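Thermophilic dibenzothiophene desulfurization enzyme C (Paenibacillus sp. A11-2, PDB 5XDG) probably catalyses the FMNH2- and oxygen-dependent oxidation of dibenzothiophene to its 5-oxide and then to the 5,5-dioxide, as a DszC-family flavin monooxygenase. Local coordinates at residues D102-P107 with S242-W247; N126-N131 with L169-T174; W138-T143 with G154-C159. All coordinates share one frame; numbering follows the deposited sequence.

Interaction 1 (D102-P107 with S242-W247); sequences DLFASP and SKPSLW. With 83U (dibenzothiophene 5-oxide), chain H.
Lys243 meets Leu103 through the aliphatic root of its side chain, with CG 4.0 Å from Leu103 CD2, while its ammonium group NZ turns off to the carbonyl oxygen of Trp324. Pro244 is the chief partner of the helix end. Its CB lies 3.4 Å from Phe104 CZ, and its CG stands over one face of the phenyl ring as a CH-pi contact, 23° off the ring normal and displaced toward the rim. The same CG touches Leu103 O at 3.7 Å, so the proline is fitted against side chain and backbone alike. Ser245 turns away, yet it steadies the 3-10 turn: its OG and its N both donate to Ser242 O, the hydroxyl at 2.7 Å. At Trp247, CB packs against Leu103 CD1 at 4.0 Å. With CG anti to the backbone N (chi1 177°), the indole leads away from Leu103 and brings its edge to the bound dibenzothiophene 5-oxide, Trp247 CZ2 lying 3.7 Å from C1 of the ligand. Its NE1 donates to Ser96 O. The contact is an apolar seam without a hydrogen bond across it, joining two helical parts of an acyl-CoA dehydrogenase-type fold. Helix 85-104 ends here against the turn linking helices 233-240 and 247-276; Ala237 of the former touches both Phe104 and Pro244, while Trp324 of helix 293-324 packs on Leu103.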
loop_
_atom_site.group_PDB
_atom_site.type_symbol
_atom_site.label_atom_id
_atom_site.label_comp_id
_atom_site.label_asym_id
_atom_site.label_seq_id
_atom_site.Cartn_x
_atom_site.Cartn_y
_atom_site.Cartn_z
ATOM N N ASP A 102 37.475 16.184 -4.804
ATOM C CA ASP A 102 38.426 15.206 -5.305
ATOM C C ASP A 102 38.267 14.979 -6.801
ATOM O O ASP A 102 39.249 14.668 -7.486
ATOM C CB ASP A 102 38.289 13.887 -4.557
ATOM C CG ASP A 102 39.465 12.963 -4.811
ATOM O OD1 ASP A 102 40.597 13.360 -4.467
ATOM O OD2 ASP A 102 39.272 11.858 -5.361
ATOM N N LEU A 103 37.055 15.149 -7.331
ATOM C CA LEU A 103 36.829 14.925 -8.752
ATOM C C LEU A 103 37.306 16.084 -9.615
ATOM O O LEU A 103 37.507 15.888 -10.818
ATOM C CB LEU A 103 35.339 14.662 -9.020
ATOM C CG LEU A 103 34.892 13.300 -8.488
ATOM C CD1 LEU A 103 33.357 13.231 -8.358
ATOM C CD2 LEU A 103 35.392 12.182 -9.414
ATOM N N PHE A 104 37.517 17.270 -9.036
ATOM C CA PHE A 104 37.919 18.434 -9.815
ATOM C C PHE A 104 39.239 19.060 -9.397
ATOM O O PHE A 104 39.760 19.902 -10.143
ATOM C CB PHE A 104 36.851 19.531 -9.763
ATOM C CG PHE A 104 35.659 19.254 -10.617
ATOM C CD1 PHE A 104 35.705 19.476 -11.982
ATOM C CD2 PHE A 104 34.504 18.758 -10.058
ATOM C CE1 PHE A 104 34.607 19.216 -12.775
ATOM C CE2 PHE A 104 33.393 18.502 -10.844
ATOM C CZ PHE A 104 33.448 18.729 -12.202
ATOM N N ALA A 105 39.784 18.710 -8.237
ATOM C CA ALA A 105 40.975 19.405 -7.767
ATOM C C ALA A 105 42.195 18.987 -8.574
ATOM O O ALA A 105 42.320 17.833 -9.002
ATOM C CB ALA A 105 41.216 19.127 -6.282
ATOM N N SER A 106 43.106 19.947 -8.762
ATOM C CA SER A 106 44.380 19.698 -9.427
ATOM C C SER A 106 45.314 18.892 -8.526
ATOM O O SER A 106 45.137 18.842 -7.306
ATOM C CB SER A 106 45.041 21.029 -9.796
ATOM O OG SER A 106 45.431 21.739 -8.619
ATOM N N PRO A 107 46.327 18.241 -9.099
ATOM C CA PRO A 107 47.325 17.592 -8.238
ATOM C C PRO A 107 47.942 18.548 -7.233
ATOM O O PRO A 107 48.244 18.133 -6.107
ATOM C CB PRO A 107 48.358 17.062 -9.239
ATOM C CG PRO A 107 47.534 16.803 -10.492
ATOM C CD PRO A 107 46.521 17.922 -10.527
ATOM N N SER A 242 32.239 12.593 -18.169
ATOM C CA SER A 242 33.559 12.374 -17.614
ATOM C C SER A 242 33.439 11.849 -16.183
ATOM O O SER A 242 32.355 11.808 -15.590
ATOM C CB SER A 242 34.388 13.659 -17.639
ATOM O OG SER A 242 34.507 14.169 -18.955
ATOM N N LYS A 243 34.578 11.452 -15.632
ATOM C CA LYS A 243 34.599 10.897 -14.281
ATOM C C LYS A 243 33.846 11.751 -13.264
ATOM O O LYS A 243 33.172 11.166 -12.399
ATOM C CB LYS A 243 36.056 10.690 -13.852
ATOM C CG LYS A 243 36.223 9.855 -12.615
ATOM C CD LYS A 243 36.388 8.384 -12.945
ATOM C CE LYS A 243 36.839 7.634 -11.711
ATOM N NZ LYS A 243 38.017 8.285 -11.080
ATOM N N PRO A 244 33.911 13.089 -13.288
ATOM C CA PRO A 244 33.140 13.872 -12.306
ATOM C C PRO A 244 31.641 13.621 -12.342
ATOM O O PRO A 244 30.954 13.984 -11.381
ATOM C CB PRO A 244 33.463 15.328 -12.678
ATOM C CG PRO A 244 34.818 15.255 -13.279
ATOM C CD PRO A 244 34.860 13.938 -14.036
ATOM N N SER A 245 31.099 13.037 -13.417
ATOM C CA SER A 245 29.667 12.765 -13.440
ATOM C C SER A 245 29.266 11.708 -12.422
ATOM O O SER A 245 28.062 11.470 -12.245
ATOM C CB SER A 245 29.208 12.336 -14.848
ATOM O OG SER A 245 29.761 11.083 -15.203
ATOM N N LEU A 246 30.234 11.081 -11.748
ATOM C CA LEU A 246 29.917 10.166 -10.660
ATOM C C LEU A 246 29.434 10.895 -9.414
ATOM O O LEU A 246 28.902 10.245 -8.510
ATOM C CB LEU A 246 31.133 9.309 -10.296
ATOM C CG LEU A 246 31.622 8.290 -11.320
ATOM C CD1 LEU A 246 32.904 7.651 -10.844
ATOM C CD2 LEU A 246 30.542 7.232 -11.558
ATOM N N TRP A 247 29.625 12.214 -9.336
ATOM C CA TRP A 247 29.252 12.936 -8.121
ATOM C C TRP A 247 27.783 12.715 -7.769
ATOM O O TRP A 247 27.439 12.498 -6.601
ATOM C CB TRP A 247 29.548 14.428 -8.279
ATOM C CG TRP A 247 29.114 15.208 -7.074
ATOM C CD1 TRP A 247 29.830 15.412 -5.926
ATOM C CD2 TRP A 247 27.856 15.850 -6.880
ATOM N NE1 TRP A 247 29.090 16.148 -5.033
ATOM C CE2 TRP A 247 27.881 16.442 -5.598
ATOM C CE3 TRP A 247 26.709 15.993 -7.667
ATOM C CZ2 TRP A 247 26.800 17.159 -5.081
ATOM C CZ3 TRP A 247 25.633 16.706 -7.151
ATOM C CH2 TRP A 247 25.687 17.278 -5.870
HETATM C C4 83U H . 23.196 20.037 -4.230
HETATM C C7 83U H . 24.946 18.609 -1.512
HETATM C C1 83U H . 25.277 20.113 -3.375
HETATM O O1 83U H . 22.818 17.801 -3.479
HETATM C C10 83U H . 23.556 21.701 -6.374
HETATM S S1 83U H . 23.123 19.196 -3.075
HETATM C C2 83U H . 24.438 20.612 -4.437
HETATM C C3 83U H . 24.472 19.282 -2.617
HETATM C C5 83U H . 26.613 20.272 -3.021
HETATM C C6 83U H . 24.623 21.451 -5.531
HETATM C C8 83U H . 22.126 20.277 -5.063
HETATM C C9 83U H . 27.097 19.604 -1.914
HETATM C C11 83U H . 26.266 18.779 -1.162
HETATM C C12 83U H . 22.314 21.117 -6.140
#

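Interaction 2 (N126-N131 with L169-T174); sequences NASSEN and LVFAVT. With FMN (flavin mononucleotide), chain E; 83U (dibenzothiophene 5-oxide), chain H.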
loop_
_atom_site.group_PDB
_atom_site.type_symbol
_atom_site.label_atom_id
_atom_site.label_comp_id
_atom_site.label_asym_id
_atom_site.label_seq_id
_atom_site.Cartn_x
_atom_site.Cartn_y
_atom_site.Cartn_z
ATOM N N ASN A 126 28.797 23.382 2.542
ATOM C CA ASN A 126 28.593 23.878 1.194
ATOM C C ASN A 126 27.532 24.964 1.178
ATOM O O ASN A 126 26.660 25.037 2.050
ATOM C CB ASN A 126 28.204 22.754 0.231
ATOM C CG ASN A 126 26.745 22.387 0.337
ATOM O OD1 ASN A 126 25.912 22.858 -0.446
ATOM N ND2 ASN A 126 26.419 21.561 1.326
ATOM N N ALA A 127 27.624 25.794 0.139
ATOM C CA ALA A 127 26.668 26.856 -0.157
ATOM C C ALA A 127 26.404 26.779 -1.660
ATOM O O ALA A 127 27.208 27.266 -2.465
ATOM C CB ALA A 127 27.211 28.219 0.259
ATOM N N SER A 128 25.277 26.163 -2.038
ATOM C CA SER A 128 25.051 25.813 -3.441
ATOM C C SER A 128 23.659 26.190 -3.948
ATOM O O SER A 128 23.528 26.946 -4.918
ATOM C CB SER A 128 25.272 24.314 -3.642
ATOM O OG SER A 128 26.365 23.857 -2.864
ATOM N N SER A 129 22.619 25.650 -3.317
ATOM C CA SER A 129 21.255 25.892 -3.764
ATOM C C SER A 129 20.783 27.278 -3.325
ATOM O O SER A 129 21.439 27.974 -2.543
ATOM C CB SER A 129 20.313 24.808 -3.229
ATOM O OG SER A 129 20.596 23.541 -3.809
ATOM N N GLU A 130 19.625 27.682 -3.841
ATOM C CA GLU A 130 19.103 29.018 -3.595
ATOM C C GLU A 130 17.602 28.930 -3.341
ATOM O O GLU A 130 16.990 27.864 -3.469
ATOM C CB GLU A 130 19.455 29.963 -4.762
ATOM C CG GLU A 130 20.974 30.152 -4.905
ATOM C CD GLU A 130 21.398 31.132 -5.995
ATOM O OE1 GLU A 130 22.512 30.953 -6.544
ATOM O OE2 GLU A 130 20.644 32.087 -6.291
ATOM N N ASN A 131 17.008 30.060 -2.948
ATOM C CA ASN A 131 15.583 30.089 -2.627
ATOM C C ASN A 131 14.832 31.045 -3.542
ATOM O O ASN A 131 14.060 31.889 -3.074
ATOM C CB ASN A 131 15.356 30.483 -1.164
ATOM C CG ASN A 131 13.936 30.191 -0.694
ATOM O OD1 ASN A 131 13.251 29.326 -1.245
ATOM N ND2 ASN A 131 13.491 30.911 0.329
ATOM N N LEU A 169 32.446 24.652 0.118
ATOM C CA LEU A 169 32.311 24.450 -1.318
ATOM C C LEU A 169 31.214 25.377 -1.823
ATOM O O LEU A 169 30.060 25.265 -1.394
ATOM C CB LEU A 169 31.981 22.990 -1.618
ATOM C CG LEU A 169 31.662 22.610 -3.069
ATOM C CD1 LEU A 169 32.886 22.821 -3.953
ATOM C CD2 LEU A 169 31.178 21.170 -3.153
ATOM N N VAL A 170 31.567 26.304 -2.711
ATOM C CA VAL A 170 30.649 27.352 -3.148
ATOM C C VAL A 170 30.516 27.323 -4.665
ATOM O O VAL A 170 31.503 27.133 -5.383
ATOM C CB VAL A 170 31.122 28.737 -2.670
ATOM C CG1 VAL A 170 30.059 29.788 -2.953
ATOM C CG2 VAL A 170 31.456 28.678 -1.180
ATOM N N PHE A 171 29.290 27.533 -5.145
ATOM C CA PHE A 171 28.966 27.531 -6.566
ATOM C C PHE A 171 28.391 28.882 -6.954
ATOM O O PHE A 171 27.554 29.439 -6.239
ATOM C CB PHE A 171 27.949 26.429 -6.904
ATOM C CG PHE A 171 28.490 25.048 -6.764
ATOM C CD1 PHE A 171 29.128 24.431 -7.827
ATOM C CD2 PHE A 171 28.366 24.359 -5.564
ATOM C CE1 PHE A 171 29.628 23.142 -7.696
ATOM C CE2 PHE A 171 28.868 23.079 -5.431
ATOM C CZ PHE A 171 29.501 22.469 -6.504
ATOM N N ALA A 172 28.826 29.396 -8.103
ATOM C CA ALA A 172 28.361 30.687 -8.575
ATOM C C ALA A 172 28.302 30.663 -10.093
ATOM O O ALA A 172 28.870 29.780 -10.744
ATOM C CB ALA A 172 29.270 31.823 -8.086
ATOM N N VAL A 173 27.607 31.650 -10.653
ATOM C CA VAL A 173 27.468 31.805 -12.096
ATOM C C VAL A 173 28.220 33.059 -12.516
ATOM O O VAL A 173 28.035 34.125 -11.914
ATOM C CB VAL A 173 25.988 31.878 -12.507
ATOM C CG1 VAL A 173 25.867 32.132 -13.991
ATOM C CG2 VAL A 173 25.279 30.580 -12.128
ATOM N N THR A 174 29.065 32.937 -13.546
ATOM C CA THR A 174 29.883 34.074 -13.963
ATOM C C THR A 174 29.013 35.204 -14.495
ATOM O O THR A 174 28.005 34.978 -15.171
ATOM C CB THR A 174 30.905 33.689 -15.042
ATOM O OG1 THR A 174 30.242 33.162 -16.200
ATOM C CG2 THR A 174 31.936 32.698 -14.506
HETATM N N1 FMN E . 20.808 21.931 -1.139
HETATM C C2 FMN E . 22.155 22.169 -1.354
HETATM O O2 FMN E . 22.519 22.663 -2.423
HETATM N N3 FMN E . 23.089 21.851 -0.382
HETATM C C4 FMN E . 22.676 21.298 0.817
HETATM O O4 FMN E . 23.502 21.030 1.697
HETATM C C4A FMN E . 21.319 21.059 1.037
HETATM N N5 FMN E . 20.920 20.508 2.239
HETATM C C5A FMN E . 19.577 20.263 2.469
HETATM C C6 FMN E . 19.158 19.701 3.683
HETATM C C7 FMN E . 17.808 19.443 3.928
HETATM C C7M FMN E . 17.359 18.849 5.235
HETATM C C8 FMN E . 16.882 19.766 2.945
HETATM C C8M FMN E . 15.408 19.537 3.095
HETATM C C9 FMN E . 17.298 20.318 1.754
HETATM C C9A FMN E . 18.640 20.581 1.487
HETATM N N10 FMN E . 19.026 21.109 0.255
HETATM C C10 FMN E . 20.376 21.380 0.053
HETATM C "C1'" FMN E . 17.972 21.535 -0.758
HETATM C "C2'" FMN E . 17.518 20.817 -2.024
HETATM O "O2'" FMN E . 18.614 20.639 -2.899
HETATM C "C3'" FMN E . 16.424 21.708 -2.675
HETATM O "O3'" FMN E . 17.007 22.950 -3.029
HETATM C "C4'" FMN E . 15.182 22.004 -1.803
HETATM O "O4'" FMN E . 14.973 20.908 -0.943
HETATM C "C5'" FMN E . 13.899 22.298 -2.611
HETATM O "O5'" FMN E . 12.885 22.968 -1.862
HETATM P P FMN E . 11.305 22.896 -2.266
HETATM O O1P FMN E . 10.933 21.441 -2.501
HETATM O O2P FMN E . 10.427 23.425 -1.153
HETATM O O3P FMN E . 11.013 23.723 -3.499
HETATM C C4 83U H . 23.196 20.037 -4.230
HETATM C C7 83U H . 24.946 18.609 -1.512
HETATM C C1 83U H . 25.277 20.113 -3.375
HETATM O O1 83U H . 22.818 17.801 -3.479
HETATM C C10 83U H . 23.556 21.701 -6.374
HETATM S S1 83U H . 23.123 19.196 -3.075
HETATM C C2 83U H . 24.438 20.612 -4.437
HETATM C C3 83U H . 24.472 19.282 -2.617
HETATM C C5 83U H . 26.613 20.272 -3.021
HETATM C C6 83U H . 24.623 21.451 -5.531
HETATM C C8 83U H . 22.126 20.277 -5.063
HETATM C C9 83U H . 27.097 19.604 -1.914
HETATM C C11 83U H . 26.266 18.779 -1.162
HETATM C C12 83U H . 22.314 21.117 -6.140
#
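Ala127 N donates to Leu169 O over 2.9 Å in a nearly straight bond (169°), and the return bond, from Phe171 N to Ala127 O, is weak at 3.4 Å. Two CA-H...O contacts, Asn126 CA to Leu169 O and Val170 CA to Ala127 O, complete the backbone pairing. Strands 124-127 and 167-174 thus run parallel in the beta sheet of the middle domain of the acyl-CoA dehydrogenase fold, with Asn126 and Leu169 on one face, Ala127 and Val170 on the other. Where strand 124-127 ends, the chain binds FMN. Among the polar side chains, Asn126 pairs with the flavin edge: its OD1 accepts from FMN N3 at 3.0 Å, and its ND2 donates to FMN O4 at an angle of 172°. Ser128 OG donates to the same OD1 over 2.7 Å, a second grip that helps to fix the rotation of the amide. Ser129 OG donates to FMN O2, with a weak bond from Ser129 N beside it. Among the van der Waals contacts, the Ser128 hydroxyl OG lies at the edge of the Phe171 ring, 3.4 Å from CD2. Dibenzothiophene 5-oxide rests against Ser128, whose CB is 3.5 Å from ligand C6, and against the Asn126 amide carbon CG, 3.6 Å from ligand C9.

Interaction 3 (W138-T143 with G154-C159); sequences WRVTAT and GTKAFC. With FMN (flavin mononucleotide), chain E.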
loop_
_atom_site.group_PDB
_atom_site.type_symbol
_atom_site.label_atom_id
_atom_site.label_comp_id
_atom_site.label_asym_id
_atom_site.label_seq_id
_atom_site.Cartn_x
_atom_site.Cartn_y
_atom_site.Cartn_z
ATOM N N TRP A 138 19.426 30.424 -10.293
ATOM C CA TRP A 138 20.614 30.785 -9.523
ATOM C C TRP A 138 20.972 32.241 -9.807
ATOM O O TRP A 138 21.031 32.657 -10.969
ATOM C CB TRP A 138 21.794 29.853 -9.844
ATOM C CG TRP A 138 21.797 28.547 -9.035
ATOM C CD1 TRP A 138 20.782 28.073 -8.245
ATOM C CD2 TRP A 138 22.861 27.577 -8.935
ATOM N NE1 TRP A 138 21.144 26.875 -7.667
ATOM C CE2 TRP A 138 22.412 26.549 -8.070
ATOM C CE3 TRP A 138 24.142 27.476 -9.489
ATOM C CZ2 TRP A 138 23.198 25.434 -7.752
ATOM C CZ3 TRP A 138 24.925 26.370 -9.165
ATOM C CH2 TRP A 138 24.447 25.364 -8.306
ATOM N N ARG A 139 21.191 33.020 -8.737
ATOM C CA ARG A 139 21.488 34.443 -8.852
ATOM C C ARG A 139 22.755 34.872 -8.121
ATOM O O ARG A 139 23.103 36.060 -8.169
ATOM C CB ARG A 139 20.303 35.281 -8.339
ATOM N N VAL A 140 23.445 33.955 -7.441
ATOM C CA VAL A 140 24.748 34.261 -6.858
ATOM C C VAL A 140 25.785 34.331 -7.976
ATOM O O VAL A 140 26.033 33.344 -8.679
ATOM C CB VAL A 140 25.141 33.213 -5.810
ATOM C CG1 VAL A 140 26.596 33.416 -5.379
ATOM C CG2 VAL A 140 24.208 33.271 -4.616
ATOM N N THR A 141 26.411 35.493 -8.135
ATOM C CA THR A 141 27.293 35.742 -9.265
ATOM C C THR A 141 28.764 35.636 -8.875
ATOM O O THR A 141 29.148 35.859 -7.724
ATOM C CB THR A 141 27.044 37.129 -9.864
ATOM O OG1 THR A 141 27.026 38.104 -8.815
ATOM C CG2 THR A 141 25.729 37.169 -10.618
ATOM N N ALA A 142 29.584 35.298 -9.865
ATOM C CA ALA A 142 31.037 35.360 -9.766
ATOM C C ALA A 142 31.511 36.318 -10.845
ATOM O O ALA A 142 31.345 36.046 -12.040
ATOM C CB ALA A 142 31.668 33.979 -9.932
ATOM N N THR A 143 32.078 37.442 -10.433
ATOM C CA THR A 143 32.511 38.373 -11.460
ATOM C C THR A 143 34.033 38.430 -11.520
ATOM O O THR A 143 34.696 38.450 -10.476
ATOM C CB THR A 143 31.955 39.779 -11.209
ATOM O OG1 THR A 143 32.597 40.349 -10.066
ATOM C CG2 THR A 143 30.457 39.710 -10.952
ATOM N N GLY A 154 25.928 37.400 -3.326
ATOM C CA GLY A 154 24.581 36.858 -3.287
ATOM C C GLY A 154 24.282 35.970 -2.098
ATOM O O GLY A 154 25.150 35.764 -1.243
ATOM N N THR A 155 23.059 35.439 -2.026
ATOM C CA THR A 155 22.615 34.631 -0.897
ATOM C C THR A 155 22.279 33.213 -1.348
ATOM O O THR A 155 21.535 33.019 -2.316
ATOM C CB THR A 155 21.398 35.258 -0.209
ATOM O OG1 THR A 155 21.764 36.522 0.352
ATOM C CG2 THR A 155 20.892 34.351 0.913
ATOM N N LYS A 156 22.821 32.233 -0.630
ATOM C CA LYS A 156 22.531 30.823 -0.840
ATOM C C LYS A 156 21.621 30.302 0.267
ATOM O O LYS A 156 21.606 30.830 1.382
ATOM C CB LYS A 156 23.819 30.000 -0.868
ATOM C CG LYS A 156 24.722 30.274 -2.056
ATOM C CD LYS A 156 24.130 29.698 -3.348
ATOM C CE LYS A 156 25.192 29.654 -4.451
ATOM N NZ LYS A 156 24.703 28.928 -5.664
ATOM N N ALA A 157 20.869 29.253 -0.050
ATOM C CA ALA A 157 19.934 28.633 0.875
ATOM C C ALA A 157 20.335 27.184 1.112
ATOM O O ALA A 157 21.129 26.608 0.362
ATOM C CB ALA A 157 18.497 28.709 0.340
ATOM N N PHE A 158 19.784 26.597 2.177
ATOM C CA PHE A 158 20.039 25.196 2.534
ATOM C C PHE A 158 21.541 24.880 2.560
ATOM O O PHE A 158 22.018 23.925 1.935
ATOM C CB PHE A 158 19.299 24.253 1.579
ATOM C CG PHE A 158 17.808 24.189 1.803
ATOM C CD1 PHE A 158 17.282 23.440 2.848
ATOM C CD2 PHE A 158 16.934 24.849 0.953
ATOM C CE1 PHE A 158 15.906 23.368 3.054
ATOM C CE2 PHE A 158 15.558 24.777 1.148
ATOM C CZ PHE A 158 15.045 24.035 2.198
ATOM N N CYS A 159 22.298 25.677 3.317
ATOM C CA CYS A 159 23.758 25.541 3.330
ATOM C C CYS A 159 24.196 24.573 4.432
ATOM O O CYS A 159 24.756 24.949 5.461
ATOM C CB CYS A 159 24.413 26.906 3.489
ATOM S SG CYS A 159 23.994 28.009 2.147
HETATM N N1 FMN E . 20.808 21.931 -1.139
HETATM C C2 FMN E . 22.155 22.169 -1.354
HETATM O O2 FMN E . 22.519 22.663 -2.423
HETATM N N3 FMN E . 23.089 21.851 -0.382
HETATM C C4 FMN E . 22.676 21.298 0.817
HETATM O O4 FMN E . 23.502 21.030 1.697
HETATM C C4A FMN E . 21.319 21.059 1.037
HETATM N N5 FMN E . 20.920 20.508 2.239
HETATM C C5A FMN E . 19.577 20.263 2.469
HETATM C C6 FMN E . 19.158 19.701 3.683
HETATM C C7 FMN E . 17.808 19.443 3.928
HETATM C C7M FMN E . 17.359 18.849 5.235
HETATM C C8 FMN E . 16.882 19.766 2.945
HETATM C C8M FMN E . 15.408 19.537 3.095
HETATM C C9 FMN E . 17.298 20.318 1.754
HETATM C C9A FMN E . 18.640 20.581 1.487
HETATM N N10 FMN E . 19.026 21.109 0.255
HETATM C C10 FMN E . 20.376 21.380 0.053
HETATM C "C1'" FMN E . 17.972 21.535 -0.758
HETATM C "C2'" FMN E . 17.518 20.817 -2.024
HETATM O "O2'" FMN E . 18.614 20.639 -2.899
HETATM C "C3'" FMN E . 16.424 21.708 -2.675
HETATM O "O3'" FMN E . 17.007 22.950 -3.029
HETATM C "C4'" FMN E . 15.182 22.004 -1.803
HETATM O "O4'" FMN E . 14.973 20.908 -0.943
HETATM C "C5'" FMN E . 13.899 22.298 -2.611
HETATM O "O5'" FMN E . 12.885 22.968 -1.862
HETATM P P FMN E . 11.305 22.896 -2.266
HETATM O O1P FMN E . 10.933 21.441 -2.501
HETATM O O2P FMN E . 10.427 23.425 -1.153
HETATM O O3P FMN E . 11.013 23.723 -3.499
#
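Lys156 NZ hangs over the six-membered ring of Trp138, 4.0 Å from its centroid and 10° off the normal, a cation-pi contact centred on the face. The same ammonium group forms a salt bridge with Glu130 OE1 and probably hydrogen-bonds to Ser128 O, although that distance is unusually short, so the buried charge meets an anion, an aromatic face and, less surely, a carbonyl. The site lies in the beta domain of the acyl-CoA dehydrogenase fold, between the loop leading into strand 141-144 and the short strand 155-156. With chi2 at -72° the lysine chain bends and then runs out extended past Val140, its CE 3.8 Å from Val140 CG2. That methyl also touches Thr155 O at 3.5 Å and packs against the backbone of Gly154, where a CB would strike it and would also jam against the preceding carbonyl oxygen. Farther along, Phe158 sits against the flavin, its CB 3.4 Å from FMN N10 and one ring face turned to FMN C1'. An alanine at Phe158 keeps CB but no ring, which would probably open a gap beside FMN C9 and leave the ribityl chain's start less firmly held. Phe158 CD1 comes to 3.3 Å from FMN C9.

Interactions 2 and 3 form one continuous structure, their centres about 5 Å apart and their strands 167-174 and 141-144 adjacent in one sheet. The Glu130 carboxylate of interaction 2 also accepts from two backbone N atoms of interaction 3, its OE2 from Arg139 N at 2.7 Å and its OE1 from Val140 N. Both touch FMN: Asn126, Ser128 and Ser129 line its pyrimidine edge, while Phe158 lies against the ring system from C9 to C4, its O 2.9 Å from FMN C4. Interaction 1 lies apart, nearest atoms about 6 Å from interaction 2 and about 9 Å from interaction 3. Dibenzothiophene 5-oxide unites all three, touching Trp247 from the helical part and Asn126, Ser128 and Trp138 from the beta domain.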